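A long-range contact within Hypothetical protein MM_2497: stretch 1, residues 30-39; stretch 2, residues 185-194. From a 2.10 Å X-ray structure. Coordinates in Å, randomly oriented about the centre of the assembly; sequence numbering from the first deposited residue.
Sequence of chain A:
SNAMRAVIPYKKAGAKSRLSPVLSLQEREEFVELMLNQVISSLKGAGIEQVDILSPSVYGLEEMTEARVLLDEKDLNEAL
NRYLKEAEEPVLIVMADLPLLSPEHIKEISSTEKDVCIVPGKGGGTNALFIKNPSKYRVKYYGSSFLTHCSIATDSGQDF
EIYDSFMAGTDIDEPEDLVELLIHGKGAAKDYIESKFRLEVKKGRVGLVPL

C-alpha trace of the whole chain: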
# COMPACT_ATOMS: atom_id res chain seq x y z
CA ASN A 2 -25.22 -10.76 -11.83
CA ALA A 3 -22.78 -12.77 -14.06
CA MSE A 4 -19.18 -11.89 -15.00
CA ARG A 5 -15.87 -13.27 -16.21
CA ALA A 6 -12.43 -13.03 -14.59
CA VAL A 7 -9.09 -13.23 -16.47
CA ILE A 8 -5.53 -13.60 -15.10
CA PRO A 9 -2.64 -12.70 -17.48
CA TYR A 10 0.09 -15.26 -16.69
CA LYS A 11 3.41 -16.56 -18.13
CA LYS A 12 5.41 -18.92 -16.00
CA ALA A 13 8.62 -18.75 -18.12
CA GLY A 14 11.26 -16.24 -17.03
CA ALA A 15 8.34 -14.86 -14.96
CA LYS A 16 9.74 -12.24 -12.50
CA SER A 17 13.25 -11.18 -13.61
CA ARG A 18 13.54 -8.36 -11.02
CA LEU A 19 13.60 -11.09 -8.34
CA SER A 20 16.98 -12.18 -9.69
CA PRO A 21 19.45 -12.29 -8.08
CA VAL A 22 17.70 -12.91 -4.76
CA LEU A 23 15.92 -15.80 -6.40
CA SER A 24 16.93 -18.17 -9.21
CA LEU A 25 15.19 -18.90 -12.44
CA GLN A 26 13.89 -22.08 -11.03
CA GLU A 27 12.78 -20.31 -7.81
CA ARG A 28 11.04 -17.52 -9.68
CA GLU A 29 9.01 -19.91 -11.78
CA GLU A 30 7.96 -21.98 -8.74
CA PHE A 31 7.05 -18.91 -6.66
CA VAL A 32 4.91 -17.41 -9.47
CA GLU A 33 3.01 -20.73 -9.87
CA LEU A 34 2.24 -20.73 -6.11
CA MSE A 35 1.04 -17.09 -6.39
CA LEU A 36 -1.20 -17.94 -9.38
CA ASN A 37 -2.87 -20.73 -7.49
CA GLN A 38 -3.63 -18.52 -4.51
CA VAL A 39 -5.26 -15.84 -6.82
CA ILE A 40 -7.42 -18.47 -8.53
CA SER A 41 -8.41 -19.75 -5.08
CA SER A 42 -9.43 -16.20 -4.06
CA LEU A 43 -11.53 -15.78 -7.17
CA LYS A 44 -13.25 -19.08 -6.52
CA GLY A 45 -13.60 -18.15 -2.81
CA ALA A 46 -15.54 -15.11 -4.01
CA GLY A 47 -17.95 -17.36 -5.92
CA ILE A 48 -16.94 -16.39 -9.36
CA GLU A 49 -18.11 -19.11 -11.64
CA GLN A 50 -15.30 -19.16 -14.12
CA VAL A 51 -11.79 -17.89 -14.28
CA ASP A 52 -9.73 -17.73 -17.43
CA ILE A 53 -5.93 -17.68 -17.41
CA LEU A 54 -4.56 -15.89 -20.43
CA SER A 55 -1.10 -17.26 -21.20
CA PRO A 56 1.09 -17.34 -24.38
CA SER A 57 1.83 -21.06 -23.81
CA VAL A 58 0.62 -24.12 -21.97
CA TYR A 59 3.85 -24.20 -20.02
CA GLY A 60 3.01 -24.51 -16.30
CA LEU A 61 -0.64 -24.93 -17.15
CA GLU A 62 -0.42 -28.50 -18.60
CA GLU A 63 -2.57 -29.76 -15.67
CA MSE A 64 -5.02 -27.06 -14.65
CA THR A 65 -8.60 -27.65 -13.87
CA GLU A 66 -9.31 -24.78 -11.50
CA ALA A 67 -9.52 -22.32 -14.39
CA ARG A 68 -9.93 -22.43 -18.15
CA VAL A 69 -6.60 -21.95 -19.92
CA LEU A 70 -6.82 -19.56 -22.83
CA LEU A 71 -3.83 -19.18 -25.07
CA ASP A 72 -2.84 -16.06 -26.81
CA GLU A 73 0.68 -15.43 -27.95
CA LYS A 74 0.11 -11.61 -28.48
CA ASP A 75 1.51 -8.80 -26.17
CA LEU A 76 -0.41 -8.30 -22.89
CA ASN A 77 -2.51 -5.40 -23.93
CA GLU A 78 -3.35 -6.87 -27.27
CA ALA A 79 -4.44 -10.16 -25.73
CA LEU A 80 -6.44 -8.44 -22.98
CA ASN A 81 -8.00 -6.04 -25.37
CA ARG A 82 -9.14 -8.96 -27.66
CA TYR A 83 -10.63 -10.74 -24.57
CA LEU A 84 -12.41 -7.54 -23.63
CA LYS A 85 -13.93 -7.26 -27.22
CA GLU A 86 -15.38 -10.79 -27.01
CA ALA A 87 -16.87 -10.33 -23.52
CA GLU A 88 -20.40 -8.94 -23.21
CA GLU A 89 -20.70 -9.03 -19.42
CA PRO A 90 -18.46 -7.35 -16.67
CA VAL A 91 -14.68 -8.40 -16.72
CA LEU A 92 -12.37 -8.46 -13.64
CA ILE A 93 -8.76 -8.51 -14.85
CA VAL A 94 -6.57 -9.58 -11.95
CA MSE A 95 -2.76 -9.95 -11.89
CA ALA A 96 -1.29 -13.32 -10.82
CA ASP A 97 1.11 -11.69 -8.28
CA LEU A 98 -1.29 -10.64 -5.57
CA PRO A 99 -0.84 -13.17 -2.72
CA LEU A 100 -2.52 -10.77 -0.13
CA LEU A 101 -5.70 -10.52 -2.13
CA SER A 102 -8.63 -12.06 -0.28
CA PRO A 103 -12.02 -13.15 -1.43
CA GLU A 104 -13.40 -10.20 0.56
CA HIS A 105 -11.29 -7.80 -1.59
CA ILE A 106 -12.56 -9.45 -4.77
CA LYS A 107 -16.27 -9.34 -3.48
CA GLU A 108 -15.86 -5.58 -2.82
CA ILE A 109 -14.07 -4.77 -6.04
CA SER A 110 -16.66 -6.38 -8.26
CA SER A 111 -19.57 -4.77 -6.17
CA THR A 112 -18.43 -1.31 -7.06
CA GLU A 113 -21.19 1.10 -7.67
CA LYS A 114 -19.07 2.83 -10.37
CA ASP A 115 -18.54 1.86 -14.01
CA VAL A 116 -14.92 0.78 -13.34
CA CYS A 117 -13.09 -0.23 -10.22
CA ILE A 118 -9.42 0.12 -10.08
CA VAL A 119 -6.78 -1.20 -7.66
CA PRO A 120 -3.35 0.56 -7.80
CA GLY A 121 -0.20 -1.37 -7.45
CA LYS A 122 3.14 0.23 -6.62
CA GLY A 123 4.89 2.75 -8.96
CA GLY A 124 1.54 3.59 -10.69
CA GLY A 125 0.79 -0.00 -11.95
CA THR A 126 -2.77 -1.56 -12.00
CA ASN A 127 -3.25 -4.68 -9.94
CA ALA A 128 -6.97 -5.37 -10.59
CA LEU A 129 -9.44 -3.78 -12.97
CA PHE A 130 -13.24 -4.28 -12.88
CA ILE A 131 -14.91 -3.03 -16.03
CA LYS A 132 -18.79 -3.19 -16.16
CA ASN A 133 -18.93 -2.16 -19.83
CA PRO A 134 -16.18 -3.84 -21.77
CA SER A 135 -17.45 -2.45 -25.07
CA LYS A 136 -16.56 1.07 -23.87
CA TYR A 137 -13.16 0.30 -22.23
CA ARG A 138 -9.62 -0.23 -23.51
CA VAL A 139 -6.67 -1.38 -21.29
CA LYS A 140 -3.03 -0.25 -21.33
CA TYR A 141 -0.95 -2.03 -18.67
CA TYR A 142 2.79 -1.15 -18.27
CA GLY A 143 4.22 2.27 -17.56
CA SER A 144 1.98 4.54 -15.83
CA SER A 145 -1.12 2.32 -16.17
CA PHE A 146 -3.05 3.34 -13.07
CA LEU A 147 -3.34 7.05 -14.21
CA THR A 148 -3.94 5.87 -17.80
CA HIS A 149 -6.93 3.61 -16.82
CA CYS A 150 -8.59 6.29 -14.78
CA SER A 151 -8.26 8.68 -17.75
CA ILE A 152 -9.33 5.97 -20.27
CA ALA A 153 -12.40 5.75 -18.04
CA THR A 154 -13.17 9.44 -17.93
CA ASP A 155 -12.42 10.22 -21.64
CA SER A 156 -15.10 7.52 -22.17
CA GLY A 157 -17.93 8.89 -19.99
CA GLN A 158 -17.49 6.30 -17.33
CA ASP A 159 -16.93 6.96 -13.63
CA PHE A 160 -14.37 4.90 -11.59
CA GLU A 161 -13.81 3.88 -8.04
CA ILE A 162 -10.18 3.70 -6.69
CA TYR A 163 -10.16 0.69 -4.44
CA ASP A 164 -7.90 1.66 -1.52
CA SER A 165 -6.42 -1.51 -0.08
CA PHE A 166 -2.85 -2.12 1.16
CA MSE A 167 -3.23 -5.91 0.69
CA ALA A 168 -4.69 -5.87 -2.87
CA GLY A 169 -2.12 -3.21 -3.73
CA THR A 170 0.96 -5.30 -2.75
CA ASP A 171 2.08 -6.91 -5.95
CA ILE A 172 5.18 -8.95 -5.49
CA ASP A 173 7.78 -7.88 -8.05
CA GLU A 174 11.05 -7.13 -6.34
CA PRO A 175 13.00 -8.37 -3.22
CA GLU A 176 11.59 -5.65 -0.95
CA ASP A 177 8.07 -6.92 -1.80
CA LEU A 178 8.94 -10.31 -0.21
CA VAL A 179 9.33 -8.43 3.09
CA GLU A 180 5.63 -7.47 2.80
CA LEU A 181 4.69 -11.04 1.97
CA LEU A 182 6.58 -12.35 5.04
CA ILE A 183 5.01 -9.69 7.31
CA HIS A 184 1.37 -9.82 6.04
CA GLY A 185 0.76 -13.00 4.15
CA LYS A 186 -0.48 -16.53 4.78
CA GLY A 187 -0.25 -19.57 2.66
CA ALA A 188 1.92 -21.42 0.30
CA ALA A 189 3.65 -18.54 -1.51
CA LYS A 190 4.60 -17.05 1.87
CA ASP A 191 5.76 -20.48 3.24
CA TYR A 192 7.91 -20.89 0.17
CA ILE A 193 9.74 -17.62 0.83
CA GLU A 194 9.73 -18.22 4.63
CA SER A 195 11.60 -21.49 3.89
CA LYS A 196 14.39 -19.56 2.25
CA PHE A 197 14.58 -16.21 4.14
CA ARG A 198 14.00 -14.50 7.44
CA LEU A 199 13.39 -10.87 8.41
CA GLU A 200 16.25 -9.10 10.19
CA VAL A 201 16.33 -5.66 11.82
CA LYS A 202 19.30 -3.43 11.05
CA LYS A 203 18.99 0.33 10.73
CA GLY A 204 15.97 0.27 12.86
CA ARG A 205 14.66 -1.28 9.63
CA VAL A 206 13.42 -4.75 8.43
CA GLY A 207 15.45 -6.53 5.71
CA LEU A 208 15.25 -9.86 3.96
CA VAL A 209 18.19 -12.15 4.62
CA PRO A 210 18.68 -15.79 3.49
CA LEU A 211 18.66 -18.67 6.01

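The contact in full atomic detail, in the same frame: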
# COMPACT_ATOMS: atom_id res chain seq x y z
N GLU A 30 8.79 -21.30 -9.79
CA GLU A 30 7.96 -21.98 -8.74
C GLU A 30 7.09 -21.02 -7.88
O GLU A 30 5.94 -21.28 -7.65
CB GLU A 30 8.83 -22.83 -7.83
CG GLU A 30 8.49 -24.30 -8.01
CD GLU A 30 7.52 -24.84 -6.99
OE1 GLU A 30 6.28 -24.57 -7.08
OE2 GLU A 30 8.06 -25.61 -6.10
N PHE A 31 7.70 -19.94 -7.41
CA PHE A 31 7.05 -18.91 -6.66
C PHE A 31 5.79 -18.45 -7.42
O PHE A 31 4.70 -18.61 -6.98
CB PHE A 31 8.04 -17.75 -6.47
CG PHE A 31 7.56 -16.68 -5.56
CD1 PHE A 31 6.90 -17.02 -4.38
CD2 PHE A 31 7.74 -15.35 -5.88
CE1 PHE A 31 6.42 -16.09 -3.56
CE2 PHE A 31 7.28 -14.36 -5.03
CZ PHE A 31 6.64 -14.72 -3.86
N VAL A 32 5.98 -17.89 -8.60
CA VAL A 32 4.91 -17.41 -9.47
C VAL A 32 3.72 -18.41 -9.60
O VAL A 32 2.55 -18.08 -9.46
CB VAL A 32 5.68 -17.10 -10.77
CG1 VAL A 32 5.21 -17.86 -12.01
CG2 VAL A 32 6.06 -15.61 -10.91
N GLU A 33 4.04 -19.66 -9.81
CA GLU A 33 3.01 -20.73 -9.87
C GLU A 33 2.25 -20.79 -8.56
O GLU A 33 1.02 -20.87 -8.54
CB GLU A 33 3.66 -22.09 -10.11
CG GLU A 33 2.59 -23.22 -10.15
CD GLU A 33 3.18 -24.54 -10.70
OE1 GLU A 33 3.80 -24.51 -11.78
OE2 GLU A 33 3.00 -25.61 -10.04
N LEU A 34 2.97 -20.76 -7.44
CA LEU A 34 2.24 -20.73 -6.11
C LEU A 34 1.34 -19.48 -6.00
O LEU A 34 0.22 -19.56 -5.50
CB LEU A 34 3.20 -20.83 -4.90
CG LEU A 34 4.11 -22.03 -4.88
CD1 LEU A 34 5.08 -21.96 -3.74
CD2 LEU A 34 3.28 -23.33 -4.84
N MSE A 35 1.84 -18.33 -6.45
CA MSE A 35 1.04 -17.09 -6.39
C MSE A 35 -0.17 -17.19 -7.26
O MSE A 35 -1.24 -16.82 -6.81
CB MSE A 35 1.85 -15.86 -6.73
CG MSE A 35 2.77 -15.47 -5.57
SE MSE A 35 3.51 -13.72 -5.82
CE MSE A 35 4.69 -13.92 -7.41
N LEU A 36 -0.03 -17.74 -8.48
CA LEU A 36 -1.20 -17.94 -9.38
C LEU A 36 -2.32 -18.69 -8.71
O LEU A 36 -3.52 -18.32 -8.81
CB LEU A 36 -0.78 -18.73 -10.65
CG LEU A 36 -1.84 -19.01 -11.73
CD1 LEU A 36 -2.36 -17.68 -12.41
CD2 LEU A 36 -1.38 -20.09 -12.83
N ASN A 37 -1.93 -19.83 -8.12
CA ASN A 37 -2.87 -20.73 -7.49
C ASN A 37 -3.65 -20.09 -6.37
O ASN A 37 -4.80 -20.46 -6.15
CB ASN A 37 -2.16 -22.00 -7.00
CG ASN A 37 -1.84 -22.90 -8.13
OD1 ASN A 37 -2.56 -22.91 -9.12
ND2 ASN A 37 -0.75 -23.61 -8.04
N GLN A 38 -2.99 -19.25 -5.59
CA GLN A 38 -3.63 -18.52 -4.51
C GLN A 38 -4.65 -17.46 -5.04
O GLN A 38 -5.76 -17.30 -4.49
CB GLN A 38 -2.56 -17.83 -3.68
CG GLN A 38 -1.67 -18.78 -2.78
CD GLN A 38 -1.22 -18.06 -1.56
OE1 GLN A 38 -0.08 -17.57 -1.47
NE2 GLN A 38 -2.14 -17.92 -0.62
N VAL A 39 -4.27 -16.73 -6.09
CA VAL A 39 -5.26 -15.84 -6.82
C VAL A 39 -6.48 -16.56 -7.36
O VAL A 39 -7.59 -16.06 -7.13
CB VAL A 39 -4.60 -15.02 -7.94
CG1 VAL A 39 -5.60 -14.12 -8.65
CG2 VAL A 39 -3.40 -14.28 -7.36
N GLY A 185 1.47 -11.93 4.85
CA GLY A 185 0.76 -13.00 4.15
C GLY A 185 0.63 -14.34 4.90
O GLY A 185 1.26 -14.58 5.94
N LYS A 186 -0.13 -15.22 4.28
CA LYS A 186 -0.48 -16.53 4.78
C LYS A 186 -0.38 -17.44 3.60
O LYS A 186 -0.80 -17.08 2.50
CB LYS A 186 -1.99 -16.54 5.14
CG LYS A 186 -2.28 -16.23 6.53
CD LYS A 186 -3.51 -15.35 6.72
CE LYS A 186 -3.04 -13.88 7.12
NZ LYS A 186 -1.88 -13.85 8.14
N GLY A 187 -0.02 -18.67 3.78
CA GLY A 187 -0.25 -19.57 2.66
C GLY A 187 1.04 -19.92 1.96
O GLY A 187 2.14 -19.58 2.42
N ALA A 188 0.86 -20.60 0.85
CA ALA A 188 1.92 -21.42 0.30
C ALA A 188 3.04 -20.49 -0.24
O ALA A 188 4.24 -20.79 -0.08
CB ALA A 188 1.34 -22.30 -0.80
N ALA A 189 2.65 -19.35 -0.83
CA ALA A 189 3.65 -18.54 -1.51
C ALA A 189 4.54 -18.01 -0.38
O ALA A 189 5.78 -18.10 -0.43
CB ALA A 189 2.91 -17.38 -2.35
N LYS A 190 3.90 -17.53 0.69
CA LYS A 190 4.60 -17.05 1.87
C LYS A 190 5.47 -18.16 2.48
O LYS A 190 6.67 -17.96 2.75
CB LYS A 190 3.59 -16.48 2.88
CG LYS A 190 4.26 -15.80 4.14
CD LYS A 190 4.14 -16.73 5.38
CE LYS A 190 4.75 -16.09 6.65
NZ LYS A 190 4.12 -14.71 7.06
N ASP A 191 4.92 -19.36 2.60
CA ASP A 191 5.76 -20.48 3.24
C ASP A 191 6.95 -20.76 2.40
O ASP A 191 7.96 -21.13 2.93
CB ASP A 191 4.95 -21.78 3.41
CG ASP A 191 3.71 -21.55 4.19
OD1 ASP A 191 3.75 -20.60 4.99
OD2 ASP A 191 2.69 -22.23 4.00
N TYR A 192 6.81 -20.59 1.08
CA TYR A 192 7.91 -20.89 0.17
C TYR A 192 9.08 -19.96 0.44
O TYR A 192 10.21 -20.38 0.62
CB TYR A 192 7.40 -20.78 -1.32
CG TYR A 192 8.46 -21.07 -2.42
CD1 TYR A 192 8.74 -22.39 -2.83
CD2 TYR A 192 9.18 -20.04 -3.02
CE1 TYR A 192 9.73 -22.71 -3.79
CE2 TYR A 192 10.17 -20.32 -4.00
CZ TYR A 192 10.43 -21.68 -4.39
OH TYR A 192 11.36 -21.97 -5.39
N ILE A 193 8.78 -18.68 0.49
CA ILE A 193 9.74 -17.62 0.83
C ILE A 193 10.23 -17.82 2.25
O ILE A 193 11.39 -17.75 2.49
CB ILE A 193 9.07 -16.19 0.69
CG1 ILE A 193 8.67 -15.97 -0.76
CG2 ILE A 193 10.06 -15.07 1.18
CD1 ILE A 193 9.87 -15.97 -1.70
N GLU A 194 9.31 -18.05 3.20
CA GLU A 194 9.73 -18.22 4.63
C GLU A 194 10.73 -19.37 4.82
O GLU A 194 11.55 -19.30 5.69
CB GLU A 194 8.51 -18.44 5.53
CG GLU A 194 8.83 -17.86 6.89
CD GLU A 194 7.92 -18.29 7.94
OE1 GLU A 194 6.77 -18.63 7.57
OE2 GLU A 194 8.35 -18.30 9.14
O HOH W 1 1.01 -16.03 0.58

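The most unusual feature of this contact is how much rests on Q38, a polar side chain that serves the first turn of the opposing helix. Its OE1 accepts a weak hydrogen bond from the backbone N of A189 (3.3 Å), one of the amides that an α-helix leaves without a partner at its start. The same OE1 accepts a second hydrogen bond, from a water 2.8 Å away. That water also donates to K186 O (2.8 Å) and accepts from K190 N (3.3 Å), so one solvent molecule links the side chain, the incoming loop and another amide of the first turn.

Around this polar end, the backbone arrangement is simple. Residues 30-39 lie within a longer helix, and 188-194 form a helix entered through a short loop. The two run nearly antiparallel, at 155°, with axes approaching to 8.9 Å. The nearest CA atoms are those of L34 and A189, 5.3 Å apart, and the small side chain at A189 suits so close a passage. Its CB points toward the first helix and fits as a knob among F31, L34, M35 and Q38. The methyl lies 3.7 Å from CG of M35, a selenomethionine, and 3.9 Å from F31 CE1, while Q38 OE1 comes to 3.1 Å from A189 CB.

One turn further along the second helix, larger side chains take over. L34 CD1 packs 3.6 Å from Y192 CB, an apolar contact beside the aromatic ring. The Y192 ring reaches back along the first helix: its face covers F31 N, and its OH comes within 3.6 Å of E30 CB, a van der Waals contact with the aliphatic start of the glutamate. F31 leaves its backbone sideways, but its ring swings in toward the second helix. I193 does likewise, and the two meet: I193 CD1 sits over one face of the phenyl, 4.1 Å from its centroid and 18° off the normal, a CH-pi contact, while F31 CE1 reaches I193 CG1 at 3.6 Å. The edge of the same ring faces A189 O.

The loop imposes its own rule at G187, the N-cap residue. With phi/psi of 106/-172, a CB would jam against the carbonyl O of K186, and it would also fall 2.7 Å from Q38 NE2. Backbone conformation and neighbor thus both call for glycine. Just before it, the loop is tied to its helix by K190, which points away from the first helix and donates from NZ to G185 O (3.1 Å).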